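Local coordinates for segregation and condensation protein A (PDB 6IVH) that probably serves as the kleisin subunit of an archaeal Smc-based condensin involved in chromosome organisation, represented by its N-terminal domain, at residues V12-Q17 with I39-E44; G22-W27 with V32-K37. All coordinates share one frame; numbering follows the deposited sequence.

Interaction 1 (V12-Q17 with I39-E44)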
ATOM      1  N   VAL A  12       6.264  -3.192  -3.787  1.00 31.29           N
ATOM      2  CA  VAL A  12       6.054  -4.604  -3.488  1.00 34.21           C
ATOM      3  C   VAL A  12       6.919  -5.035  -2.312  1.00 40.84           C
ATOM      4  O   VAL A  12       6.486  -5.825  -1.462  1.00 36.55           O
ATOM      5  CB  VAL A  12       6.328  -5.454  -4.741  1.00 38.99           C
ATOM      6  CG1 VAL A  12       6.057  -6.925  -4.458  1.00 34.95           C
ATOM      7  CG2 VAL A  12       5.485  -4.960  -5.910  1.00 39.17           C
ATOM      8  N   ASP A  13       8.152  -4.517  -2.240  1.00 38.60           N
ATOM      9  CA  ASP A  13       9.050  -4.847  -1.135  1.00 33.26           C
ATOM     10  C   ASP A  13       8.399  -4.554   0.211  1.00 37.80           C
ATOM     11  O   ASP A  13       8.445  -5.381   1.130  1.00 38.22           O
ATOM     12  CB  ASP A  13      10.358  -4.068  -1.273  1.00 36.28           C
ATOM     13  CG  ASP A  13      11.184  -4.512  -2.462  1.00 37.72           C
ATOM     14  OD1 ASP A  13      11.164  -5.717  -2.784  1.00 39.72           O
ATOM     15  OD2 ASP A  13      11.853  -3.653  -3.074  1.00 42.44           O
ATOM     16  N   ILE A  14       7.786  -3.378   0.346  1.00 36.86           N
ATOM     17  CA  ILE A  14       7.181  -3.003   1.619  1.00 35.64           C
ATOM     18  C   ILE A  14       5.962  -3.870   1.909  1.00 39.17           C
ATOM     19  O   ILE A  14       5.755  -4.314   3.045  1.00 35.92           O
ATOM     20  CB  ILE A  14       6.834  -1.504   1.620  1.00 36.84           C
ATOM     21  CG1 ILE A  14       8.099  -0.668   1.406  1.00 31.42           C
ATOM     22  CG2 ILE A  14       6.135  -1.118   2.914  1.00 39.14           C
ATOM     23  CD1 ILE A  14       7.849   0.822   1.302  1.00 30.97           C
ATOM     24  N   LEU A  15       5.144  -4.139   0.889  1.00 40.65           N
ATOM     25  CA  LEU A  15       3.937  -4.931   1.107  1.00 41.08           C
ATOM     26  C   LEU A  15       4.277  -6.376   1.455  1.00 40.27           C
ATOM     27  O   LEU A  15       3.655  -6.964   2.349  1.00 40.88           O
ATOM     28  CB  LEU A  15       3.037  -4.864  -0.126  1.00 41.60           C
ATOM     29  CG  LEU A  15       2.425  -3.492  -0.427  1.00 38.09           C
ATOM     30  CD1 LEU A  15       1.883  -3.433  -1.847  1.00 24.68           C
ATOM     31  CD2 LEU A  15       1.330  -3.168   0.584  1.00 31.80           C
ATOM     32  N   LEU A  16       5.268  -6.961   0.771  1.00 40.42           N
ATOM     33  CA  LEU A  16       5.644  -8.348   1.048  1.00 42.03           C
ATOM     34  C   LEU A  16       6.209  -8.507   2.456  1.00 43.66           C
ATOM     35  O   LEU A  16       5.929  -9.503   3.136  1.00 44.17           O
ATOM     36  CB  LEU A  16       6.655  -8.850   0.014  1.00 40.72           C
ATOM     37  CG  LEU A  16       6.159  -9.133  -1.401  1.00 44.12           C
ATOM     38  CD1 LEU A  16       7.301  -9.548  -2.309  1.00 40.07           C
ATOM     39  CD2 LEU A  16       5.112 -10.214  -1.348  1.00 45.33           C
ATOM     40  N   GLN A  17       7.027  -7.552   2.901  1.00 42.63           N
ATOM     41  CA  GLN A  17       7.603  -7.628   4.240  1.00 44.37           C
ATOM     42  C   GLN A  17       6.534  -7.471   5.315  1.00 48.42           C
ATOM     43  O   GLN A  17       6.680  -8.004   6.421  1.00 45.44           O
ATOM     44  CB  GLN A  17       8.694  -6.564   4.397  1.00 42.01           C
ATOM     45  CG  GLN A  17       9.471  -6.623   5.723  1.00 45.24           C
ATOM     46  CD  GLN A  17       8.857  -5.769   6.820  1.00 56.93           C
ATOM     47  OE1 GLN A  17       8.100  -4.831   6.552  1.00 59.58           O
ATOM     48  NE2 GLN A  17       9.186  -6.089   8.066  1.00 56.82           N
ATOM     49  N   ILE A  39       2.966   3.246   5.671  1.00 38.85           N
ATOM     50  CA  ILE A  39       3.661   4.498   5.950  1.00 39.76           C
ATOM     51  C   ILE A  39       4.650   4.316   7.096  1.00 38.88           C
ATOM     52  O   ILE A  39       5.752   4.880   7.076  1.00 35.51           O
ATOM     53  CB  ILE A  39       2.641   5.612   6.244  1.00 41.54           C
ATOM     54  CG1 ILE A  39       1.835   5.931   4.981  1.00 42.84           C
ATOM     55  CG2 ILE A  39       3.335   6.851   6.785  1.00 25.50           C
ATOM     56  CD1 ILE A  39       0.795   7.015   5.172  1.00 49.18           C
ATOM     57  N   GLU A  40       4.275   3.531   8.110  1.00 36.65           N
ATOM     58  CA  GLU A  40       5.203   3.223   9.195  1.00 42.03           C
ATOM     59  C   GLU A  40       6.492   2.624   8.650  1.00 38.80           C
ATOM     60  O   GLU A  40       7.589   3.108   8.949  1.00 37.57           O
ATOM     61  CB  GLU A  40       4.555   2.265  10.198  1.00 42.19           C
ATOM     62  CG  GLU A  40       3.504   2.895  11.103  1.00 56.38           C
ATOM     63  CD  GLU A  40       2.790   1.870  11.970  1.00 73.35           C
ATOM     64  OE1 GLU A  40       3.360   0.781  12.199  1.00 75.40           O
ATOM     65  OE2 GLU A  40       1.659   2.152  12.421  1.00 80.53           O
ATOM     66  N   ARG A  41       6.372   1.575   7.833  1.00 37.98           N
ATOM     67  CA  ARG A  41       7.557   0.937   7.269  1.00 39.28           C
ATOM     68  C   ARG A  41       8.290   1.873   6.318  1.00 37.08           C
ATOM     69  O   ARG A  41       9.525   1.899   6.298  1.00 37.76           O
ATOM     70  CB  ARG A  41       7.167  -0.358   6.556  1.00 39.95           C
ATOM     71  CG  ARG A  41       8.322  -1.053   5.860  1.00 44.23           C
ATOM     72  CD  ARG A  41       9.297  -1.639   6.871  1.00 43.28           C
ATOM     73  NE  ARG A  41      10.243  -2.552   6.237  1.00 39.13           N
ATOM     74  CZ  ARG A  41      11.325  -3.041   6.832  1.00 47.88           C
ATOM     75  NH1 ARG A  41      11.608  -2.706   8.084  1.00 50.29           N
ATOM     76  NH2 ARG A  41      12.127  -3.864   6.170  1.00 55.04           N
ATOM     77  N   LEU A  42       7.546   2.651   5.528  1.00 34.83           N
ATOM     78  CA  LEU A  42       8.177   3.616   4.633  1.00 33.92           C
ATOM     79  C   LEU A  42       8.996   4.635   5.414  1.00 41.73           C
ATOM     80  O   LEU A  42      10.066   5.061   4.965  1.00 42.29           O
ATOM     81  CB  LEU A  42       7.118   4.319   3.787  1.00 32.00           C
ATOM     82  CG  LEU A  42       7.646   5.295   2.739  1.00 30.16           C
ATOM     83  CD1 LEU A  42       8.544   4.567   1.753  1.00 31.46           C
ATOM     84  CD2 LEU A  42       6.497   5.985   2.023  1.00 33.78           C
ATOM     85  N   ARG A  43       8.509   5.036   6.589  1.00 40.17           N
ATOM     86  CA  ARG A  43       9.275   5.947   7.430  1.00 44.90           C
ATOM     87  C   ARG A  43      10.526   5.276   7.983  1.00 38.34           C
ATOM     88  O   ARG A  43      11.551   5.942   8.175  1.00 37.65           O
ATOM     89  CB  ARG A  43       8.391   6.469   8.565  1.00 41.82           C
ATOM     90  CG  ARG A  43       9.100   7.371   9.550  1.00 39.88           C
ATOM     91  CD  ARG A  43       8.107   8.082  10.448  1.00 46.25           C
ATOM     92  NE  ARG A  43       7.214   8.946   9.680  1.00 51.17           N
ATOM     93  CZ  ARG A  43       7.525  10.177   9.286  1.00 51.36           C
ATOM     94  NH1 ARG A  43       8.713  10.689   9.580  1.00 47.23           N
ATOM     95  NH2 ARG A  43       6.652  10.896   8.594  1.00 50.56           N
ATOM     96  N   GLU A  44      10.467   3.966   8.233  1.00 36.89           N
ATOM     97  CA  GLU A  44      11.635   3.258   8.747  1.00 45.27           C
ATOM     98  C   GLU A  44      12.778   3.270   7.738  1.00 44.12           C
ATOM     99  O   GLU A  44      13.932   3.524   8.102  1.00 38.73           O
ATOM    100  CB  GLU A  44      11.260   1.822   9.117  1.00 41.96           C
ATOM    101  CG  GLU A  44      10.264   1.704  10.266  1.00 42.35           C
ATOM    102  CD  GLU A  44       9.927   0.259  10.606  1.00 48.47           C
ATOM    103  OE1 GLU A  44      10.515  -0.656   9.988  1.00 44.07           O
ATOM    104  OE2 GLU A  44       9.068   0.039  11.488  1.00 42.53           O
TER
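R41 reaches from one helix to the other, and both I14 and Q17 lie along its length. At its root, R41 CB sits 3.9 Å from I14 CG2, and R41 CG comes closer to that same methyl, at 3.7 Å, so the first part of the arginine is an aliphatic surface laid against isoleucine. The chain then bends about its CB-CG bond (chi2 70°), turning the rest toward the C-terminal end of its own helix, where E44 waits. Beyond the bend, R41 CD passes 3.4 Å from Q17 OE1. R41 NE lies 3.1 Å from that oxygen, but the angle is poor and no hydrogen bond forms, because the amide oxygen sits over the flat group and away from the line of the N-H. Farther out, the Q17 amide stacks on one guanidinium face, its plane 24° from that of R41, with Q17 CD offset toward the rim. At the tip, R41 NH1 makes a salt bridge with E44 OE1, 3.0 Å away and nearly in the guanidinium plane. E44 thus holds the group by its edge while Q17 rests on a face, which should limit how freely it turns.

Apart from this polar pair, I14 CD1 meets L42 CD1 at 3.8 Å, extending the apolar patch begun at the arginine's root. The axes of 12-17 and 39-44 come within 10.1 Å and their N-to-C directions differ by 117°, well away from parallel or antiparallel. I14 also touches Y38 on helix 31-47. On its other flanks helix 11-20 packs L15 against F107 and L114 of helix 107-120, while L42 and I39 carry helix 31-47 onto A60 and V64 of helix 54-72.

Interaction 2 (G22-W27 with V32-K37)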
ATOM      1  N   GLY A  22       4.010 -11.236   9.181  1.00 52.26           N
ATOM      2  CA  GLY A  22       2.726 -11.472   9.815  1.00 53.14           C
ATOM      3  C   GLY A  22       2.037 -10.232  10.336  1.00 56.77           C
ATOM      4  O   GLY A  22       1.329 -10.305  11.345  1.00 58.77           O
ATOM      5  N   LYS A  23       2.227  -9.087   9.679  1.00 57.73           N
ATOM      6  CA  LYS A  23       1.572  -7.855  10.099  1.00 53.24           C
ATOM      7  C   LYS A  23       0.209  -7.652   9.455  1.00 59.73           C
ATOM      8  O   LYS A  23      -0.624  -6.934  10.019  1.00 59.25           O
ATOM      9  CB  LYS A  23       2.460  -6.646   9.793  1.00 51.58           C
ATOM     10  CG  LYS A  23       3.606  -6.456  10.771  1.00 60.35           C
ATOM     11  CD  LYS A  23       4.264  -5.098  10.585  1.00 66.00           C
ATOM     12  CE  LYS A  23       5.310  -4.833  11.658  1.00 74.48           C
ATOM     13  NZ  LYS A  23       4.732  -4.873  13.032  1.00 73.52           N
ATOM     14  N   VAL A  24      -0.037  -8.251   8.288  1.00 53.48           N
ATOM     15  CA  VAL A  24      -1.340  -8.205   7.639  1.00 55.45           C
ATOM     16  C   VAL A  24      -1.733  -9.626   7.261  1.00 58.67           C
ATOM     17  O   VAL A  24      -0.888 -10.507   7.092  1.00 64.36           O
ATOM     18  CB  VAL A  24      -1.351  -7.292   6.389  1.00 55.05           C
ATOM     19  CG1 VAL A  24      -0.730  -5.942   6.701  1.00 53.50           C
ATOM     20  CG2 VAL A  24      -0.630  -7.957   5.232  1.00 48.95           C
ATOM     21  N   ASP A  25      -3.039  -9.848   7.140  1.00 60.09           N
ATOM     22  CA  ASP A  25      -3.532 -11.133   6.668  1.00 59.79           C
ATOM     23  C   ASP A  25      -3.708 -11.078   5.158  1.00 61.94           C
ATOM     24  O   ASP A  25      -4.513 -10.274   4.670  1.00 59.96           O
ATOM     25  CB  ASP A  25      -4.844 -11.496   7.335  1.00 58.37           C
ATOM     26  CG  ASP A  25      -5.364 -12.848   6.887  1.00 67.40           C
ATOM     27  OD1 ASP A  25      -4.550 -13.659   6.401  1.00 73.84           O
ATOM     28  OD2 ASP A  25      -6.573 -13.123   7.026  1.00 67.54           O
ATOM     29  N   PRO A  26      -2.987 -11.900   4.389  1.00 59.31           N
ATOM     30  CA  PRO A  26      -3.067 -11.794   2.923  1.00 59.13           C
ATOM     31  C   PRO A  26      -4.460 -12.018   2.366  1.00 63.98           C
ATOM     32  O   PRO A  26      -4.763 -11.526   1.271  1.00 64.98           O
ATOM     33  CB  PRO A  26      -2.092 -12.876   2.441  1.00 58.37           C
ATOM     34  CG  PRO A  26      -1.195 -13.139   3.602  1.00 54.27           C
ATOM     35  CD  PRO A  26      -2.016 -12.915   4.825  1.00 49.95           C
ATOM     36  N   TRP A  27      -5.324 -12.740   3.081  1.00 66.23           N
ATOM     37  CA  TRP A  27      -6.656 -13.016   2.561  1.00 72.16           C
ATOM     38  C   TRP A  27      -7.689 -11.971   2.972  1.00 69.66           C
ATOM     39  O   TRP A  27      -8.642 -11.738   2.220  1.00 69.40           O
ATOM     40  CB  TRP A  27      -7.119 -14.413   2.987  1.00 75.88           C
ATOM     41  CG  TRP A  27      -6.311 -15.540   2.384  1.00 76.05           C
ATOM     42  CD1 TRP A  27      -5.514 -16.423   3.054  1.00 77.25           C
ATOM     43  CD2 TRP A  27      -6.220 -15.898   0.996  1.00 76.32           C
ATOM     44  NE1 TRP A  27      -4.937 -17.307   2.175  1.00 76.62           N
ATOM     45  CE2 TRP A  27      -5.354 -17.007   0.905  1.00 77.26           C
ATOM     46  CE3 TRP A  27      -6.787 -15.389  -0.178  1.00 78.71           C
ATOM     47  CZ2 TRP A  27      -5.040 -17.615  -0.309  1.00 82.20           C
ATOM     48  CZ3 TRP A  27      -6.472 -15.996  -1.385  1.00 83.00           C
ATOM     49  CH2 TRP A  27      -5.607 -17.096  -1.440  1.00 83.00           C
ATOM     50  N   VAL A  32      -7.660   0.429   5.354  1.00 50.86           N
ATOM     51  CA  VAL A  32      -7.473   1.526   6.297  1.00 46.68           C
ATOM     52  C   VAL A  32      -6.329   1.210   7.252  1.00 48.88           C
ATOM     53  O   VAL A  32      -5.463   2.053   7.514  1.00 52.40           O
ATOM     54  CB  VAL A  32      -8.783   1.808   7.055  1.00 55.47           C
ATOM     55  CG1 VAL A  32      -8.577   2.900   8.094  1.00 52.57           C
ATOM     56  CG2 VAL A  32      -9.886   2.198   6.080  1.00 51.56           C
ATOM     57  N   ASP A  33      -6.303  -0.015   7.779  1.00 52.64           N
ATOM     58  CA  ASP A  33      -5.224  -0.406   8.678  1.00 51.40           C
ATOM     59  C   ASP A  33      -3.923  -0.646   7.923  1.00 49.81           C
ATOM     60  O   ASP A  33      -2.839  -0.439   8.479  1.00 47.35           O
ATOM     61  CB  ASP A  33      -5.625  -1.655   9.463  1.00 58.19           C
ATOM     62  CG  ASP A  33      -6.903  -1.458  10.257  1.00 66.66           C
ATOM     63  OD1 ASP A  33      -7.253  -0.292  10.544  1.00 65.90           O
ATOM     64  OD2 ASP A  33      -7.555  -2.468  10.596  1.00 67.97           O
ATOM     65  N   LEU A  34      -4.009  -1.076   6.661  1.00 52.48           N
ATOM     66  CA  LEU A  34      -2.807  -1.338   5.876  1.00 42.08           C
ATOM     67  C   LEU A  34      -2.078  -0.052   5.511  1.00 41.60           C
ATOM     68  O   LEU A  34      -0.846  -0.053   5.394  1.00 42.45           O
ATOM     69  CB  LEU A  34      -3.171  -2.121   4.611  1.00 40.09           C
ATOM     70  CG  LEU A  34      -2.077  -2.604   3.648  1.00 36.53           C
ATOM     71  CD1 LEU A  34      -1.677  -1.540   2.625  1.00 29.35           C
ATOM     72  CD2 LEU A  34      -0.861  -3.097   4.415  1.00 35.67           C
ATOM     73  N   THR A  35      -2.814   1.046   5.325  1.00 41.24           N
ATOM     74  CA  THR A  35      -2.204   2.275   4.826  1.00 42.29           C
ATOM     75  C   THR A  35      -1.156   2.812   5.795  1.00 35.14           C
ATOM     76  O   THR A  35      -0.037   3.149   5.391  1.00 36.80           O
ATOM     77  CB  THR A  35      -3.283   3.324   4.560  1.00 43.32           C
ATOM     78  OG1 THR A  35      -4.208   2.813   3.591  1.00 43.73           O
ATOM     79  CG2 THR A  35      -2.657   4.606   4.028  1.00 39.05           C
ATOM     80  N   GLU A  36      -1.492   2.889   7.084  1.00 35.61           N
ATOM     81  CA  GLU A  36      -0.534   3.435   8.038  1.00 44.82           C
ATOM     82  C   GLU A  36       0.603   2.459   8.319  1.00 48.85           C
ATOM     83  O   GLU A  36       1.726   2.888   8.600  1.00 45.02           O
ATOM     84  CB  GLU A  36      -1.237   3.837   9.338  1.00 48.72           C
ATOM     85  CG  GLU A  36      -0.376   4.680  10.288  1.00 64.35           C
ATOM     86  CD  GLU A  36       0.076   6.004   9.680  1.00 65.84           C
ATOM     87  OE1 GLU A  36      -0.578   6.483   8.729  1.00 67.97           O
ATOM     88  OE2 GLU A  36       1.082   6.567  10.163  1.00 56.80           O
ATOM     89  N   LYS A  37       0.340   1.150   8.242  1.00 46.10           N
ATOM     90  CA  LYS A  37       1.426   0.179   8.351  1.00 43.65           C
ATOM     91  C   LYS A  37       2.425   0.353   7.213  1.00 40.00           C
ATOM     92  O   LYS A  37       3.641   0.232   7.415  1.00 36.27           O
ATOM     93  CB  LYS A  37       0.869  -1.246   8.359  1.00 40.87           C
ATOM     94  CG  LYS A  37      -0.037  -1.566   9.538  1.00 41.04           C
ATOM     95  CD  LYS A  37      -0.431  -3.036   9.535  1.00 46.44           C
ATOM     96  CE  LYS A  37      -1.390  -3.363  10.670  1.00 46.35           C
ATOM     97  NZ  LYS A  37      -2.753  -2.824  10.416  1.00 52.12           N
TER
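A lysine lies against the loop backbone with its carbons, while its charged end turns to its own helix: K37 CE is 3.7 Å from K23 O, yet K37 NZ makes a weak hydrogen bond of 3.1 Å to D33 O, one turn earlier in helix 31-47. The side chain is extended until its last torsion, where a bend (chi4 73°) folds the ammonium group back to that carbonyl. No hydrogen bond joins the two segments; methyl and methylene groups meet one another and the carbonyl of K23.

V24 is the loop's apolar side chain in this contact. Its CG1 methyl touches L34 CD2 at 3.7 Å, the two side chains meeting at a slant, and the same methyl lies 4.1 Å from K37 CD, where valine and lysine run past each other in opposite directions. One branch of V24 therefore sits against both leucine and lysine. L34 is buried and reaches on to L63 of helix 54-72, and both V24 and L34 also touch helix 11-20, through V19 and L18 respectively.

The loop leaves that helix through a Schellman motif: G22, with positive phi, is its C-prime residue, K23 N pairs with L18 O and G22 N with V19 O. This is a classic glycine-terminated helix end, here followed by a loop that packs on the next helix of the kleisin's N-terminal domain.

Helix 31-47 is common to both contacts: interaction 2 uses its first half and interaction 1 the part that follows. Their centres are 11 Å apart, and they touch directly where L15 CD2 packs 4.0 Å from L34 CD1, which ties a residue of segment 12-17 to one of 32-37. Interaction 1 sets helix to helix at a steep crossing, and interaction 2 brings the loop after helix 11-20 back onto the same partner, so helix and exit loop are both fastened to it. Neither contact contains a bound ligand; in related kleisins the N-terminal helical domain binds the Smc neck, and this one probably does the same, though no Smc is present here.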